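Local coordinates for ECF RNA polymerase sigma factor SigK (Mycobacterium tuberculosis, PDB 4NQW), which probably directs RNA polymerase to specific promoters as an extracytoplasmic function sigma factor, kept inactive by an anti-sigma factor until that partner is proteolysed, at residues R63-G66 with Y67-T71; K152-T155 with D156-Q160; W80-A83 with S84-D87. All coordinates share one frame; numbering follows the deposited sequence.

Interaction 1: residues R63-G66 with Y67-T71; sequences RDTG and YSEET. With CD (cadmium ion), chain E.
Across the junction of 63-66 and 67-71 the carbonyls of Asp64, Thr65 and Gly66 accept the first i to i+4 bonds of helix 65-82. Ser68 N bonds to Asp64 O at 2.9 Å, Glu69 N to Thr65 O and Glu70 N to Gly66 O. Just upstream, Arg63, with positive phi, is the first residue past helix 42-62 to leave helical geometry, and the next helix begins two residues on. Asp64 is the N-cap. Its CG stands anti to the backbone N (chi1 -170°), and this places OD1 3.2 Å from Tyr67 N in a nearly straight bond (171°), on the anti side of the carboxylate and somewhat out of its plane. Asp64 OD1 also lies 3.4 Å from Tyr67 CD2, the carboxylate and ring planes being inclined by 52°. The cap lies at the start of helix 65-82, which packs against helix 42-62 in sigma-70 domain 2; Ser68 touches Val58 and Met59 there, and Glu70 and Thr71 open the motif that contacts the polymerase subunit RpoC. Asp64 O has a second donor, since Ser68 OG reaches it at 2.7 Å from above the carbonyl plane, and a buried hydroxyl is thereby satisfied. One turn on, Thr71 OG1 bonds to Tyr67 O at 2.7 Å, while Thr71 N comes to that carbonyl from the opposite face. Glu69 runs alongside Thr65, both side chains pointing the same way, with Glu69 OE2 3.4 Å from Thr65 CG2. The glutamate chain is extended beyond CG and carries the carboxylate out to a cadmium ion, bound unevenly by Glu69 OE2 at 2.4 Å and Glu69 OE1 at 2.8 Å. Two waters and a polar side chain of a neighbouring protein chain also bind this metal.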
loop_
_atom_site.group_PDB
_atom_site.type_symbol
_atom_site.label_atom_id
_atom_site.label_comp_id
_atom_site.label_asym_id
_atom_site.label_seq_id
_atom_site.Cartn_x
_atom_site.Cartn_y
_atom_site.Cartn_z
ATOM N N ARG A 63 7.392 0.346 13.693
ATOM C CA ARG A 63 7.328 0.117 15.152
ATOM C C ARG A 63 8.244 1.059 15.935
ATOM O O ARG A 63 8.983 0.634 16.828
ATOM C CB ARG A 63 7.646 -1.339 15.506
ATOM C CG ARG A 63 6.737 -2.362 14.841
ATOM C CD ARG A 63 7.473 -3.669 14.600
ATOM N NE ARG A 63 8.686 -3.447 13.813
ATOM C CZ ARG A 63 9.626 -4.361 13.586
ATOM N NH1 ARG A 63 9.515 -5.592 14.078
ATOM N NH2 ARG A 63 10.691 -4.037 12.861
ATOM N N ASP A 64 8.187 2.338 15.583
ATOM C CA ASP A 64 8.933 3.377 16.273
ATOM C C ASP A 64 8.148 4.671 16.112
ATOM O O ASP A 64 7.930 5.123 14.988
ATOM C CB ASP A 64 10.335 3.508 15.674
ATOM C CG ASP A 64 11.249 4.396 16.501
ATOM O OD1 ASP A 64 11.097 5.635 16.441
ATOM O OD2 ASP A 64 12.135 3.852 17.197
ATOM N N THR A 65 7.712 5.249 17.229
ATOM C CA THR A 65 6.873 6.449 17.207
ATOM C C THR A 65 7.559 7.602 16.481
ATOM O O THR A 65 6.956 8.243 15.624
ATOM C CB THR A 65 6.505 6.915 18.633
ATOM O OG1 THR A 65 5.924 5.829 19.364
ATOM C CG2 THR A 65 5.508 8.067 18.587
ATOM N N GLY A 66 8.819 7.855 16.828
ATOM C CA GLY A 66 9.580 8.968 16.259
ATOM C C GLY A 66 9.691 8.926 14.746
ATOM O O GLY A 66 9.318 9.880 14.064
ATOM N N TYR A 67 10.204 7.818 14.218
ATOM C CA TYR A 67 10.357 7.664 12.772
ATOM C C TYR A 67 9.011 7.512 12.055
ATOM O O TYR A 67 8.884 7.922 10.900
ATOM C CB TYR A 67 11.296 6.496 12.440
ATOM C CG TYR A 67 12.737 6.780 12.804
ATOM C CD1 TYR A 67 13.498 7.682 12.063
ATOM C CD2 TYR A 67 13.336 6.164 13.899
ATOM C CE1 TYR A 67 14.815 7.956 12.399
ATOM C CE2 TYR A 67 14.653 6.433 14.241
ATOM C CZ TYR A 67 15.387 7.329 13.489
ATOM O OH TYR A 67 16.694 7.596 13.826
ATOM N N SER A 68 8.014 6.945 12.735
ATOM C CA SER A 68 6.665 6.834 12.166
ATOM C C SER A 68 6.023 8.207 11.949
ATOM O O SER A 68 5.315 8.419 10.963
ATOM C CB SER A 68 5.759 5.970 13.047
ATOM O OG SER A 68 6.163 4.613 13.013
ATOM N N GLU A 69 6.273 9.129 12.876
ATOM C CA GLU A 69 5.824 10.510 12.733
ATOM C C GLU A 69 6.505 11.186 11.542
ATOM O O GLU A 69 5.842 11.788 10.700
ATOM C CB GLU A 69 6.093 11.303 14.016
ATOM C CG GLU A 69 5.203 10.902 15.182
ATOM C CD GLU A 69 5.555 11.611 16.483
ATOM O OE1 GLU A 69 6.428 12.507 16.481
ATOM O OE2 GLU A 69 4.951 11.271 17.523
ATOM N N GLU A 70 7.827 11.073 11.472
ATOM C CA GLU A 70 8.593 11.690 10.383
ATOM C C GLU A 70 8.231 11.115 9.013
ATOM O O GLU A 70 8.121 11.854 8.037
ATOM C CB GLU A 70 10.094 11.546 10.632
ATOM C CG GLU A 70 10.581 12.339 11.834
ATOM C CD GLU A 70 12.085 12.288 12.014
ATOM O OE1 GLU A 70 12.767 11.573 11.250
ATOM O OE2 GLU A 70 12.586 12.971 12.929
ATOM N N THR A 71 8.052 9.798 8.948
ATOM C CA THR A 71 7.653 9.133 7.709
ATOM C C THR A 71 6.264 9.591 7.262
ATOM O O THR A 71 6.044 9.839 6.078
ATOM C CB THR A 71 7.666 7.602 7.871
ATOM O OG1 THR A 71 8.953 7.183 8.341
ATOM C CG2 THR A 71 7.356 6.902 6.551
HETATM CD CD CD E . 5.471 13.098 19.033
HETATM O O HOH W 1 5.154 11.172 20.662
HETATM O O HOH W 2 3.435 13.422 20.748
#

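Interaction 2: residues K152-T155 with D156-Q160; sequences KALT and DTQRQ
An N-cap at Thr155 starts helix 156-167 in sigma-70 domain 4, directly after the turn that leaves helix 141-153. The evidence is a bond from Gln158 N to Thr155 OG1, 3.2 Å long with an N-H...O angle of 154°. It is possible because the hydroxyl sits between the backbone N and the carbonyl carbon (chi1 68°), facing the first turn. The Gln158 side chain passes obliquely across the threonine, and Gln158 CD lies 3.2 Å from Thr155 OG1. Thr155 O takes the first helical bond, from Arg159 N at 2.8 Å and nearly along the C=O axis. On the inner side, Leu154 CD1 packs 4.0 Å from Arg159 CA, and the leucine also touches Ser196 of helix 183-201, which Gln158 meets at Ala193. Arg159 bends at chi3 and folds back over the turn, so that one guanidinium group ties both helices. Arg159 NH1 forms a salt bridge with Asp156 OD1 at 3.0 Å, the oxygen being met on its anti side, well out of the carboxylate plane. Arg159 NH2 donates to Lys152 O at 3.3 Å, a long bond that lies within the guanidinium plane but 42° above the plane of the carbonyl.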
loop_
_atom_site.group_PDB
_atom_site.type_symbol
_atom_site.label_atom_id
_atom_site.label_comp_id
_atom_site.label_asym_id
_atom_site.label_seq_id
_atom_site.Cartn_x
_atom_site.Cartn_y
_atom_site.Cartn_z
ATOM N N LYS A 152 -8.046 -13.390 9.429
ATOM C CA LYS A 152 -8.063 -14.606 10.250
ATOM C C LYS A 152 -8.643 -15.816 9.509
ATOM O O LYS A 152 -8.348 -16.957 9.862
ATOM C CB LYS A 152 -8.850 -14.370 11.545
ATOM C CG LYS A 152 -8.117 -13.516 12.571
ATOM C CD LYS A 152 -9.062 -12.941 13.618
ATOM C CE LYS A 152 -9.640 -14.015 14.529
ATOM N NZ LYS A 152 -10.767 -13.490 15.347
ATOM N N ALA A 153 -9.466 -15.561 8.492
ATOM C CA ALA A 153 -10.072 -16.627 7.686
ATOM C C ALA A 153 -9.126 -17.184 6.616
ATOM O O ALA A 153 -9.415 -18.221 6.017
ATOM C CB ALA A 153 -11.358 -16.131 7.041
ATOM N N LEU A 154 -8.013 -16.493 6.369
ATOM C CA LEU A 154 -6.975 -16.992 5.464
ATOM C C LEU A 154 -6.317 -18.229 6.060
ATOM O O LEU A 154 -6.275 -18.387 7.284
ATOM C CB LEU A 154 -5.889 -15.937 5.239
ATOM C CG LEU A 154 -6.249 -14.610 4.567
ATOM C CD1 LEU A 154 -5.134 -13.600 4.799
ATOM C CD2 LEU A 154 -6.502 -14.794 3.078
ATOM N N THR A 155 -5.785 -19.091 5.195
ATOM C CA THR A 155 -4.998 -20.241 5.643
ATOM C C THR A 155 -3.697 -19.729 6.251
ATOM O O THR A 155 -3.287 -18.598 5.981
ATOM C CB THR A 155 -4.638 -21.197 4.490
ATOM O OG1 THR A 155 -3.709 -20.556 3.611
ATOM C CG2 THR A 155 -5.880 -21.629 3.708
ATOM N N ASP A 156 -3.044 -20.564 7.054
ATOM C CA ASP A 156 -1.812 -20.168 7.743
ATOM C C ASP A 156 -0.732 -19.692 6.767
ATOM O O ASP A 156 -0.113 -18.650 6.987
ATOM C CB ASP A 156 -1.276 -21.316 8.610
ATOM C CG ASP A 156 -2.189 -21.648 9.784
ATOM O OD1 ASP A 156 -3.096 -20.848 10.101
ATOM O OD2 ASP A 156 -1.992 -22.718 10.398
ATOM N N THR A 157 -0.517 -20.448 5.690
ATOM C CA THR A 157 0.457 -20.072 4.658
ATOM C C THR A 157 0.103 -18.755 3.969
ATOM O O THR A 157 0.982 -17.931 3.705
ATOM C CB THR A 157 0.605 -21.160 3.571
ATOM O OG1 THR A 157 -0.484 -22.088 3.659
ATOM C CG2 THR A 157 1.916 -21.910 3.738
ATOM N N GLN A 158 -1.179 -18.563 3.676
ATOM C CA GLN A 158 -1.637 -17.353 2.993
ATOM C C GLN A 158 -1.578 -16.119 3.899
ATOM O O GLN A 158 -1.262 -15.024 3.435
ATOM C CB GLN A 158 -3.041 -17.567 2.412
ATOM C CG GLN A 158 -3.033 -18.507 1.214
ATOM C CD GLN A 158 -4.393 -19.093 0.889
ATOM O OE1 GLN A 158 -5.422 -18.458 1.100
ATOM N NE2 GLN A 158 -4.401 -20.314 0.359
ATOM N N ARG A 159 -1.867 -16.299 5.187
ATOM C CA ARG A 159 -1.708 -15.224 6.171
ATOM C C ARG A 159 -0.229 -14.892 6.378
ATOM O O ARG A 159 0.138 -13.726 6.518
ATOM C CB ARG A 159 -2.340 -15.615 7.510
ATOM C CG ARG A 159 -2.392 -14.483 8.526
ATOM C CD ARG A 159 -2.656 -14.987 9.936
ATOM N NE ARG A 159 -3.898 -15.758 10.034
ATOM C CZ ARG A 159 -3.984 -17.077 10.222
ATOM N NH1 ARG A 159 -2.896 -17.837 10.346
ATOM N NH2 ARG A 159 -5.181 -17.648 10.291
ATOM N N GLN A 160 0.609 -15.927 6.402
ATOM C CA GLN A 160 2.057 -15.775 6.574
ATOM C C GLN A 160 2.707 -14.983 5.434
ATOM O O GLN A 160 3.626 -14.203 5.672
ATOM C CB GLN A 160 2.706 -17.158 6.681
ATOM C CG GLN A 160 4.182 -17.165 7.051
ATOM C CD GLN A 160 4.765 -18.573 7.052
ATOM O OE1 GLN A 160 4.520 -19.357 6.133
ATOM N NE2 GLN A 160 5.538 -18.900 8.085
#

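Interaction 3: residues W80-A83 with S84-D87; sequences WRNA and SEFD
Asn82 and Ala83 meet Glu85 and Phe86 round the turns at the C-terminal part of helix 65-82. At Asn82 the backbone O accepts from Glu85 N at 3.0 Å, an i to i+3 bond with an N-H...O angle of 146° in which the donor stands well above the carbonyl plane. The side chains of Asn82 and Glu85 run side by side and point the same way; Asn82 ND2 and Glu85 OE1 come to 3.6 Å, and the amide and carboxylate planes are 48° apart. Ala83 repeats the step: Ala83 O accepts from Phe86 N at 3.2 Å, again from above the carbonyl plane. Ala83 also packs against Leu32 of helix 28-34, as does Phe86, whose CG is anti to the backbone N (chi1 174°) and whose ring meets Trp96 edge-to-face. These contacts join the exit of the helix to helix 28-34 within sigma-70 domain 2, on the way to helix 93-111. Two i to i+3 bonds approached out of plane imply two overlapping turns of type I character closed by the backbone, with the Glu85 carboxylate beside the Asn82 amide at a distance where a weak electrostatic attraction is possible, and the apolar residues packing against helix 28-34.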
loop_
_atom_site.group_PDB
_atom_site.type_symbol
_atom_site.label_atom_id
_atom_site.label_comp_id
_atom_site.label_asym_id
_atom_site.label_seq_id
_atom_site.Cartn_x
_atom_site.Cartn_y
_atom_site.Cartn_z
ATOM N N TRP A 80 0.862 16.269 -1.190
ATOM C CA TRP A 80 0.773 17.671 -1.596
ATOM C C TRP A 80 1.479 17.964 -2.919
ATOM O O TRP A 80 0.914 18.615 -3.799
ATOM C CB TRP A 80 1.376 18.553 -0.505
ATOM C CG TRP A 80 1.322 20.011 -0.802
ATOM C CD1 TRP A 80 2.330 20.789 -1.293
ATOM C CD2 TRP A 80 0.200 20.871 -0.620
ATOM N NE1 TRP A 80 1.901 22.087 -1.428
ATOM C CE2 TRP A 80 0.595 22.164 -1.020
ATOM C CE3 TRP A 80 -1.106 20.675 -0.154
ATOM C CZ2 TRP A 80 -0.270 23.255 -0.973
ATOM C CZ3 TRP A 80 -1.961 21.755 -0.105
ATOM C CH2 TRP A 80 -1.539 23.030 -0.508
ATOM N N ARG A 81 2.710 17.481 -3.053
ATOM C CA ARG A 81 3.546 17.835 -4.198
ATOM C C ARG A 81 3.154 17.066 -5.462
ATOM O O ARG A 81 3.070 17.654 -6.543
ATOM C CB ARG A 81 5.029 17.615 -3.874
ATOM C CG ARG A 81 5.932 18.700 -4.439
ATOM C CD ARG A 81 7.370 18.538 -3.982
ATOM N NE ARG A 81 8.064 19.822 -3.875
ATOM C CZ ARG A 81 8.064 20.609 -2.796
ATOM N NH1 ARG A 81 7.405 20.266 -1.690
ATOM N NH2 ARG A 81 8.733 21.756 -2.824
ATOM N N ASN A 82 2.906 15.764 -5.319
ATOM C CA ASN A 82 2.594 14.891 -6.456
ATOM C C ASN A 82 1.098 14.615 -6.663
ATOM O O ASN A 82 0.739 13.691 -7.395
ATOM C CB ASN A 82 3.339 13.556 -6.311
ATOM C CG ASN A 82 4.848 13.712 -6.375
ATOM O OD1 ASN A 82 5.374 14.825 -6.353
ATOM N ND2 ASN A 82 5.553 12.589 -6.453
ATOM N N ALA A 83 0.226 15.411 -6.044
ATOM C CA ALA A 83 -1.225 15.201 -6.168
ATOM C C ALA A 83 -1.737 15.394 -7.597
ATOM O O ALA A 83 -2.781 14.852 -7.960
ATOM C CB ALA A 83 -1.988 16.117 -5.225
ATOM N N SER A 84 -1.010 16.176 -8.393
ATOM C CA SER A 84 -1.356 16.387 -9.798
ATOM C C SER A 84 -1.156 15.124 -10.644
ATOM O O SER A 84 -1.754 14.995 -11.711
ATOM C CB SER A 84 -0.535 17.541 -10.379
ATOM O OG SER A 84 0.853 17.286 -10.261
ATOM N N GLU A 85 -0.318 14.204 -10.168
ATOM C CA GLU A 85 -0.113 12.913 -10.834
ATOM C C GLU A 85 -1.292 11.957 -10.634
ATOM O O GLU A 85 -1.433 10.986 -11.381
ATOM C CB GLU A 85 1.163 12.234 -10.329
ATOM C CG GLU A 85 2.444 13.012 -10.593
ATOM C CD GLU A 85 3.693 12.286 -10.116
ATOM O OE1 GLU A 85 3.590 11.429 -9.210
ATOM O OE2 GLU A 85 4.786 12.579 -10.645
ATOM N N PHE A 86 -2.122 12.220 -9.627
ATOM C CA PHE A 86 -3.257 11.352 -9.310
ATOM C C PHE A 86 -4.288 11.302 -10.438
ATOM O O PHE A 86 -4.704 12.339 -10.960
ATOM C CB PHE A 86 -3.940 11.801 -8.013
ATOM C CG PHE A 86 -5.203 11.050 -7.704
ATOM C CD1 PHE A 86 -5.162 9.701 -7.391
ATOM C CD2 PHE A 86 -6.434 11.693 -7.726
ATOM C CE1 PHE A 86 -6.325 9.002 -7.111
ATOM C CE2 PHE A 86 -7.601 11.001 -7.446
ATOM C CZ PHE A 86 -7.546 9.654 -7.137
ATOM N N ASP A 87 -4.686 10.083 -10.799
ATOM C CA ASP A 87 -5.727 9.843 -11.794
ATOM C C ASP A 87 -6.728 8.848 -11.209
ATOM O O ASP A 87 -6.423 7.662 -11.072
ATOM C CB ASP A 87 -5.105 9.292 -13.082
ATOM C CG ASP A 87 -6.092 9.234 -14.247
ATOM O OD1 ASP A 87 -7.290 9.545 -14.064
ATOM O OD2 ASP A 87 -5.658 8.873 -15.361
#

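In the fold
Interactions 1 and 3 lie towards the two ends of helix 65-82, with centres about 24 Å apart and without direct contact, whereas interaction 2 belongs to domain 4, its centre about 28 Å from the first and 35 Å from the third. Interaction 1 is partly buried; the other two are surface contacts. Interactions 1 and 2 both begin helices with a side-chain cap, a carboxylate in one and a hydroxyl in the other. Interaction 3 instead leaves a helix, and only backbone hydrogen bonds cross it. Charge is used differently too: towards cadmium in 63-71, in a salt bridge between two residues of 156-160, while 80-87 is seated by apolar packing.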